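Local structure of amino acid amide racemase (Ochrobactrum anthropi, 6GIO) at residues R13-E17 / I18-R22; V358-R361 / G362-E365; L249-C252 / F253-E256. The protein belongs to the class-III aminotransferase family of pyridoxal-5'-phosphate proteins and assembles from two copies of the chain. All coordinates share one frame; numbering follows the deposited sequence.

Overall arrangement
The three contacts are separate local turns, none touching another, with centres 31 to 35 Å apart. Contact 1 (13-22) follows the N-terminal helix 7-14 and faces the second subunit. Contact 3 (249-256) lies on the other side of the chain's centre, in the connection between strands 234-238 and 262-265. Neither lines the pyridoxal-5'-phosphate pocket, but Gly19 is about 11 Å from a bound molecule and the Cys252 side chain about 10 Å from one. Contact 2 (358-365) is a surface turn after strand 352-357, with its centre about 26 Å from that of the chain; its nearest atoms are about 18 Å from contact 3 and 20 Å from contact 1.

Contact 1 of 3, residues R13-E17 / I18-R22; sequences RVIAE and IGRLR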
loop_
_atom_site.group_PDB
_atom_site.type_symbol
_atom_site.label_atom_id
_atom_site.label_comp_id
_atom_site.label_asym_id
_atom_site.label_seq_id
_atom_site.Cartn_x
_atom_site.Cartn_y
_atom_site.Cartn_z
ATOM N N ARG C 13 16.174 -0.145 18.014
ATOM C CA ARG C 13 17.404 -0.457 17.295
ATOM C C ARG C 13 17.238 -0.642 15.794
ATOM O O ARG C 13 18.198 -0.472 15.075
ATOM C CB ARG C 13 18.032 -1.731 17.847
ATOM C CG ARG C 13 18.629 -1.565 19.235
ATOM C CD ARG C 13 19.144 -2.896 19.767
ATOM N NE ARG C 13 19.598 -2.727 21.144
ATOM C CZ ARG C 13 20.211 -3.659 21.884
ATOM N NH1 ARG C 13 20.457 -4.881 21.404
ATOM N NH2 ARG C 13 20.572 -3.369 23.128
ATOM N N VAL C 14 16.048 -1.022 15.312
ATOM C CA VAL C 14 15.917 -1.455 13.906
ATOM C C VAL C 14 14.803 -0.791 13.093
ATOM O O VAL C 14 14.892 -0.748 11.855
ATOM C CB VAL C 14 15.774 -3.007 13.805
ATOM C CG1 VAL C 14 16.942 -3.686 14.538
ATOM C CG2 VAL C 14 14.424 -3.477 14.324
ATOM N N ILE C 15 13.785 -0.257 13.775
ATOM C CA ILE C 15 12.680 0.410 13.073
ATOM C C ILE C 15 12.937 1.890 12.770
ATOM O O ILE C 15 13.382 2.651 13.623
ATOM C CB ILE C 15 11.360 0.256 13.844
ATOM C CG1 ILE C 15 11.073 -1.224 14.073
ATOM C CG2 ILE C 15 10.217 0.927 13.045
ATOM C CD1 ILE C 15 10.923 -2.026 12.783
ATOM N N ALA C 16 12.627 2.301 11.542
ATOM C CA ALA C 16 12.822 3.686 11.113
ATOM C C ALA C 16 11.878 4.650 11.864
ATOM O O ALA C 16 10.659 4.426 11.915
ATOM C CB ALA C 16 12.588 3.802 9.601
ATOM N N GLU C 17 12.438 5.728 12.411
ATOM C CA GLU C 17 11.639 6.810 13.014
ATOM C C GLU C 17 10.589 7.404 12.056
ATOM O O GLU C 17 9.548 7.838 12.485
ATOM C CB GLU C 17 12.579 7.943 13.482
ATOM C CG GLU C 17 11.969 9.060 14.324
ATOM C CD GLU C 17 11.448 8.612 15.667
ATOM O OE1 GLU C 17 11.921 7.578 16.202
ATOM O OE2 GLU C 17 10.540 9.297 16.187
ATOM N N ILE C 18 10.855 7.438 10.764
ATOM C CA ILE C 18 9.867 7.985 9.826
ATOM C C ILE C 18 8.534 7.217 9.851
ATOM O O ILE C 18 7.495 7.768 9.432
ATOM C CB ILE C 18 10.384 8.083 8.365
ATOM C CG1 ILE C 18 10.798 6.706 7.798
ATOM C CG2 ILE C 18 11.516 9.132 8.247
ATOM C CD1 ILE C 18 11.096 6.693 6.307
ATOM N N GLY C 19 8.573 5.956 10.313
ATOM C CA GLY C 19 7.395 5.095 10.372
ATOM C C GLY C 19 6.713 5.013 11.732
ATOM O O GLY C 19 5.817 4.177 11.906
ATOM N N ARG C 20 7.110 5.882 12.670
ATOM C CA ARG C 20 6.622 5.868 14.026
ATOM C C ARG C 20 5.662 7.007 14.341
ATOM O O ARG C 20 5.887 8.129 13.939
ATOM C CB ARG C 20 7.788 6.012 15.005
ATOM C CG ARG C 20 8.658 4.790 15.148
ATOM C CD ARG C 20 9.509 4.963 16.401
ATOM N NE ARG C 20 10.431 3.844 16.562
ATOM C CZ ARG C 20 11.727 3.855 16.252
ATOM N NH1 ARG C 20 12.329 4.946 15.786
ATOM N NH2 ARG C 20 12.432 2.750 16.411
ATOM N N LEU C 21 4.593 6.683 15.066
ATOM C CA LEU C 21 3.681 7.662 15.696
ATOM C C LEU C 21 3.242 7.063 17.023
ATOM O O LEU C 21 2.100 6.627 17.213
ATOM C CB LEU C 21 2.452 7.946 14.825
ATOM C CG LEU C 21 1.527 9.047 15.383
ATOM C CD1 LEU C 21 2.242 10.399 15.458
ATOM C CD2 LEU C 21 0.257 9.160 14.545
ATOM N N ARG C 22 4.190 7.016 17.937
ATOM C CA ARG C 22 4.048 6.274 19.167
ATOM C C ARG C 22 3.507 7.151 20.298
ATOM O O ARG C 22 4.032 8.230 20.546
ATOM C CB ARG C 22 5.414 5.649 19.521
ATOM C CG ARG C 22 5.989 4.798 18.367
ATOM C CD ARG C 22 5.292 3.457 18.281
ATOM N NE ARG C 22 5.723 2.624 17.141
ATOM C CZ ARG C 22 6.870 1.942 17.069
ATOM N NH1 ARG C 22 7.787 2.018 18.044
ATOM N NH2 ARG C 22 7.115 1.174 16.002
HETATM O O HOH W 1 15.174 4.326 14.720
#
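Glu17 and Arg20 meet through a salt bridge, with Glu17 OE1 accepting from Arg20 NH1 at 2.7 Å. The bond is bent (137°); NH1 meets OE1 on the anti side, out of the carboxylate plane, and the carboxylate and guanidinium planes are turned 43° apart. Glu17 gets there by a fold in its own chain, its bend at chi2 (65°) bringing the carboxylate back across the extended Arg20. Over one face of the guanidinium lies the carbonyl oxygen of Ile15, with Ile15 O 2.9 Å from Arg20 NH2 but not hydrogen-bonded to it. Water 1 sits in the guanidinium plane at its edge, accepts from Arg20 NH1 at 3.1 Å and also bonds to Ile15 O. The backbone that carries these side chains makes a 3-10 turn, in which Gly19 N donates to Ala16 O (3.0 Å) and Arg20 N to Glu17 O (3.1 Å). This turn brings Arg20 back within reach of Glu17, three residues earlier. Farther out, Asp11 forms salt bridges with both Arg20 and Arg22, and Glu17 N donates to Asp286 of the second subunit. With Glu17 and Asp11 both at its guanidinium, Arg20 probably keeps its charge well compensated while tying the turn back to helix 7-14 at the dimer interface.

Contact 2 of 3, residues V358-R361 / G362-E365; sequences VSDR and GSRE
Glu365 O is gripped from the other arm of the turn by Ser359 and Val358. Ser359 N donates to Glu365 O at 2.8 Å, Ser359 OG adds a weak bond to it at 3.4 Å, and the CA-H of Val358 makes a further contact with the same oxygen. This closes the base of the loop. At its head, Asp360 plays two parts. Its side chain, with CG anti to the backbone N (chi1 -174°), swings OD1 over the chain ahead, where Ser363 N donates to OD1 at 2.8 Å in a nearly straight bond (166°) that arrives on the anti side. Its carbonyl oxygen accepts from Arg364 N, also at 2.8 Å. Ser363 OG, near Asp360 CB, accepts from Glu365 N at 3.2 Å in an ST turn, so the serine helps hold the chain as it leaves the head. Water 2 links Arg361 O to Arg364 NE. The turn joins strand 352-357 to helix 369-382 on the protein surface. Val358 continues the backbone pairing with Ile342, Arg361 reaches the carbonyls of Ser341, just before strand 343-349, and Ile343, its first residue, and Arg364 bonds to Phe173 O, pinning the turn to that loop.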
loop_
_atom_site.group_PDB
_atom_site.type_symbol
_atom_site.label_atom_id
_atom_site.label_comp_id
_atom_site.label_asym_id
_atom_site.label_seq_id
_atom_site.Cartn_x
_atom_site.Cartn_y
_atom_site.Cartn_z
ATOM N N VAL C 358 -9.129 21.061 27.262
ATOM C CA VAL C 358 -8.949 22.519 27.255
ATOM C C VAL C 358 -8.294 23.006 28.548
ATOM O O VAL C 358 -8.608 22.522 29.619
ATOM C CB VAL C 358 -10.270 23.246 27.072
ATOM C CG1 VAL C 358 -10.900 22.925 25.709
ATOM C CG2 VAL C 358 -11.247 22.921 28.201
ATOM N N SER C 359 -7.385 23.963 28.447
ATOM C CA SER C 359 -6.779 24.559 29.639
ATOM C C SER C 359 -7.701 25.600 30.253
ATOM O O SER C 359 -7.480 26.014 31.390
ATOM C CB SER C 359 -5.398 25.162 29.334
ATOM O OG SER C 359 -5.456 26.160 28.330
ATOM N N ASP C 360 -8.738 26.019 29.520
ATOM C CA ASP C 360 -9.653 27.040 30.036
ATOM C C ASP C 360 -11.033 26.801 29.428
ATOM O O ASP C 360 -11.154 26.766 28.189
ATOM C CB ASP C 360 -9.102 28.432 29.676
ATOM C CG ASP C 360 -9.917 29.578 30.287
ATOM O OD1 ASP C 360 -11.014 29.947 29.783
ATOM O OD2 ASP C 360 -9.438 30.096 31.306
ATOM N N ARG C 361 -12.054 26.612 30.265
ATOM C CA ARG C 361 -13.382 26.298 29.769
ATOM C C ARG C 361 -14.060 27.460 29.010
ATOM O O ARG C 361 -14.896 27.245 28.087
ATOM C CB ARG C 361 -14.268 25.852 30.921
ATOM C CG ARG C 361 -13.927 24.495 31.489
ATOM C CD ARG C 361 -14.994 24.008 32.479
ATOM N NE ARG C 361 -16.256 23.627 31.842
ATOM C CZ ARG C 361 -16.457 22.483 31.176
ATOM N NH1 ARG C 361 -15.472 21.599 31.019
ATOM N NH2 ARG C 361 -17.641 22.219 30.659
ATOM N N GLY C 362 -13.698 28.674 29.413
ATOM C CA GLY C 362 -14.214 29.899 28.827
ATOM C C GLY C 362 -13.657 30.197 27.461
ATOM O O GLY C 362 -14.410 30.443 26.511
ATOM N N SER C 363 -12.340 30.173 27.351
ATOM C CA SER C 363 -11.643 30.445 26.061
ATOM C C SER C 363 -11.512 29.210 25.144
ATOM O O SER C 363 -11.361 29.346 23.931
ATOM C CB SER C 363 -10.256 30.973 26.344
ATOM O OG SER C 363 -9.429 29.934 26.824
ATOM N N ARG C 364 -11.578 28.004 25.721
ATOM C CA ARG C 364 -11.429 26.751 24.954
ATOM C C ARG C 364 -10.034 26.620 24.378
ATOM O O ARG C 364 -9.770 25.860 23.417
ATOM C CB ARG C 364 -12.541 26.620 23.882
ATOM C CG ARG C 364 -13.893 26.397 24.527
ATOM C CD ARG C 364 -15.002 26.235 23.501
ATOM N NE ARG C 364 -16.265 25.939 24.144
ATOM C CZ ARG C 364 -17.437 25.846 23.524
ATOM N NH1 ARG C 364 -17.535 26.036 22.223
ATOM N NH2 ARG C 364 -18.538 25.577 24.220
ATOM N N GLU C 365 -9.100 27.346 24.986
ATOM C CA GLU C 365 -7.709 27.173 24.685
ATOM C C GLU C 365 -7.348 25.676 24.856
ATOM O O GLU C 365 -7.622 25.085 25.900
ATOM C CB GLU C 365 -6.843 28.046 25.602
ATOM C CG GLU C 365 -5.356 28.055 25.269
ATOM C CD GLU C 365 -5.025 28.709 23.915
ATOM O OE1 GLU C 365 -5.927 29.290 23.240
ATOM O OE2 GLU C 365 -3.842 28.627 23.507
HETATM O O HOH W 2 -16.157 25.058 27.181
#

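Contact 3 of 3, residues L249-C252 / F253-E256; sequences LMHC and FQHE
Gln254 starts with CG anti to its carbonyl carbon (chi1 -65°) and runs straight on beyond CG, which carries its amide back to His251, where Gln254 OE1 accepts from His251 N at 3.1 Å. That bond is close to straight (164°), although His251 N is tilted from the amide carbonyl plane. Water 3 donates to the same OE1 and accepts from Met250 N. In Phe253, CG lies between the backbone N and the carbonyl carbon, and the ring runs alongside His251, pointing the same way. Their planes are almost parallel (7°) but slid apart, with centroids 5.2 Å apart; the side chains come nearest at His251 CB and Phe253 CE2, 3.3 Å. Leu249 lays CD1 over one face of the His255 imidazole in a CH-pi contact, 3.5 Å from the centroid; His255 NE2 bonds to Thr247. His251 NE2 is held by Ile97 O. The backbone carrying these side chains makes a 3-10 turn in which Gln254 N donates to His251 O (2.9 Å) and His255 N to Cys252 O (3.2 Å). Glu239 receives the N-H groups of Cys252 and Phe253, tying the turn to Asp238, Val240 and Lys241, which line the pyridoxal-5'-phosphate pocket of this class-III aminotransferase family member.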
loop_
_atom_site.group_PDB
_atom_site.type_symbol
_atom_site.label_atom_id
_atom_site.label_comp_id
_atom_site.label_asym_id
_atom_site.label_seq_id
_atom_site.Cartn_x
_atom_site.Cartn_y
_atom_site.Cartn_z
ATOM N N LEU C 249 -24.599 4.172 11.376
ATOM C CA LEU C 249 -25.175 3.821 10.067
ATOM C C LEU C 249 -24.019 3.206 9.320
ATOM O O LEU C 249 -22.876 3.349 9.751
ATOM C CB LEU C 249 -25.718 5.040 9.328
ATOM C CG LEU C 249 -26.953 5.785 9.870
ATOM C CD1 LEU C 249 -27.077 7.124 9.146
ATOM C CD2 LEU C 249 -28.242 4.988 9.692
ATOM N N MET C 250 -24.301 2.523 8.219
ATOM C CA MET C 250 -23.263 1.775 7.536
ATOM C C MET C 250 -22.179 2.752 7.073
ATOM O O MET C 250 -20.994 2.539 7.321
ATOM C CB MET C 250 -23.843 0.967 6.362
ATOM C CG MET C 250 -22.783 0.137 5.604
ATOM S SD MET C 250 -21.876 -1.085 6.625
ATOM C CE MET C 250 -22.819 -2.571 6.278
ATOM N N HIS C 251 -22.597 3.842 6.435
ATOM C CA HIS C 251 -21.658 4.887 5.995
ATOM C C HIS C 251 -21.898 6.198 6.713
ATOM O O HIS C 251 -23.047 6.670 6.803
ATOM C CB HIS C 251 -21.780 5.123 4.497
ATOM C CG HIS C 251 -21.753 3.872 3.692
ATOM N ND1 HIS C 251 -20.619 3.091 3.578
ATOM C CD2 HIS C 251 -22.717 3.270 2.947
ATOM C CE1 HIS C 251 -20.899 2.047 2.816
ATOM N NE2 HIS C 251 -22.163 2.131 2.421
ATOM N N CYS C 252 -20.822 6.803 7.217
ATOM C CA CYS C 252 -20.986 8.044 7.936
ATOM C C CYS C 252 -21.658 9.102 7.088
ATOM O O CYS C 252 -22.308 9.952 7.606
ATOM C CB CYS C 252 -19.671 8.575 8.470
ATOM S SG CYS C 252 -19.873 10.064 9.495
ATOM N N PHE C 253 -21.471 9.084 5.778
ATOM C CA PHE C 253 -22.107 10.136 4.949
ATOM C C PHE C 253 -23.623 10.037 4.929
ATOM O O PHE C 253 -24.307 11.025 4.556
ATOM C CB PHE C 253 -21.551 10.141 3.526
ATOM C CG PHE C 253 -21.916 8.944 2.701
ATOM C CD1 PHE C 253 -23.132 8.895 2.013
ATOM C CD2 PHE C 253 -21.006 7.901 2.503
ATOM C CE1 PHE C 253 -23.444 7.815 1.209
ATOM C CE2 PHE C 253 -21.308 6.831 1.655
ATOM C CZ PHE C 253 -22.525 6.788 1.021
ATOM N N GLN C 254 -24.168 8.884 5.323
ATOM C CA GLN C 254 -25.628 8.737 5.348
ATOM C C GLN C 254 -26.280 9.568 6.465
ATOM O O GLN C 254 -27.476 9.794 6.420
ATOM C CB GLN C 254 -26.055 7.259 5.465
ATOM C CG GLN C 254 -25.676 6.418 4.277
ATOM C CD GLN C 254 -25.942 4.943 4.430
ATOM O OE1 GLN C 254 -25.422 4.279 5.336
ATOM N NE2 GLN C 254 -26.677 4.394 3.462
ATOM N N HIS C 255 -25.496 10.011 7.458
ATOM C CA HIS C 255 -25.964 10.961 8.445
ATOM C C HIS C 255 -26.148 12.376 7.835
ATOM O O HIS C 255 -26.824 13.199 8.406
ATOM C CB HIS C 255 -24.946 11.098 9.604
ATOM C CG HIS C 255 -24.803 9.873 10.440
ATOM N ND1 HIS C 255 -25.765 9.471 11.344
ATOM C CD2 HIS C 255 -23.808 8.957 10.515
ATOM C CE1 HIS C 255 -25.370 8.352 11.926
ATOM N NE2 HIS C 255 -24.186 8.022 11.445
ATOM N N GLU C 256 -25.473 12.664 6.721
ATOM C CA GLU C 256 -25.262 14.038 6.258
ATOM C C GLU C 256 -26.007 14.354 4.970
ATOM O O GLU C 256 -25.792 15.428 4.417
ATOM C CB GLU C 256 -23.772 14.295 6.046
ATOM C CG GLU C 256 -22.927 14.181 7.313
ATOM C CD GLU C 256 -23.092 15.362 8.232
ATOM O OE1 GLU C 256 -23.694 16.382 7.796
ATOM O OE2 GLU C 256 -22.617 15.268 9.393
HETATM O O HOH W 3 -27.004 2.279 7.014
#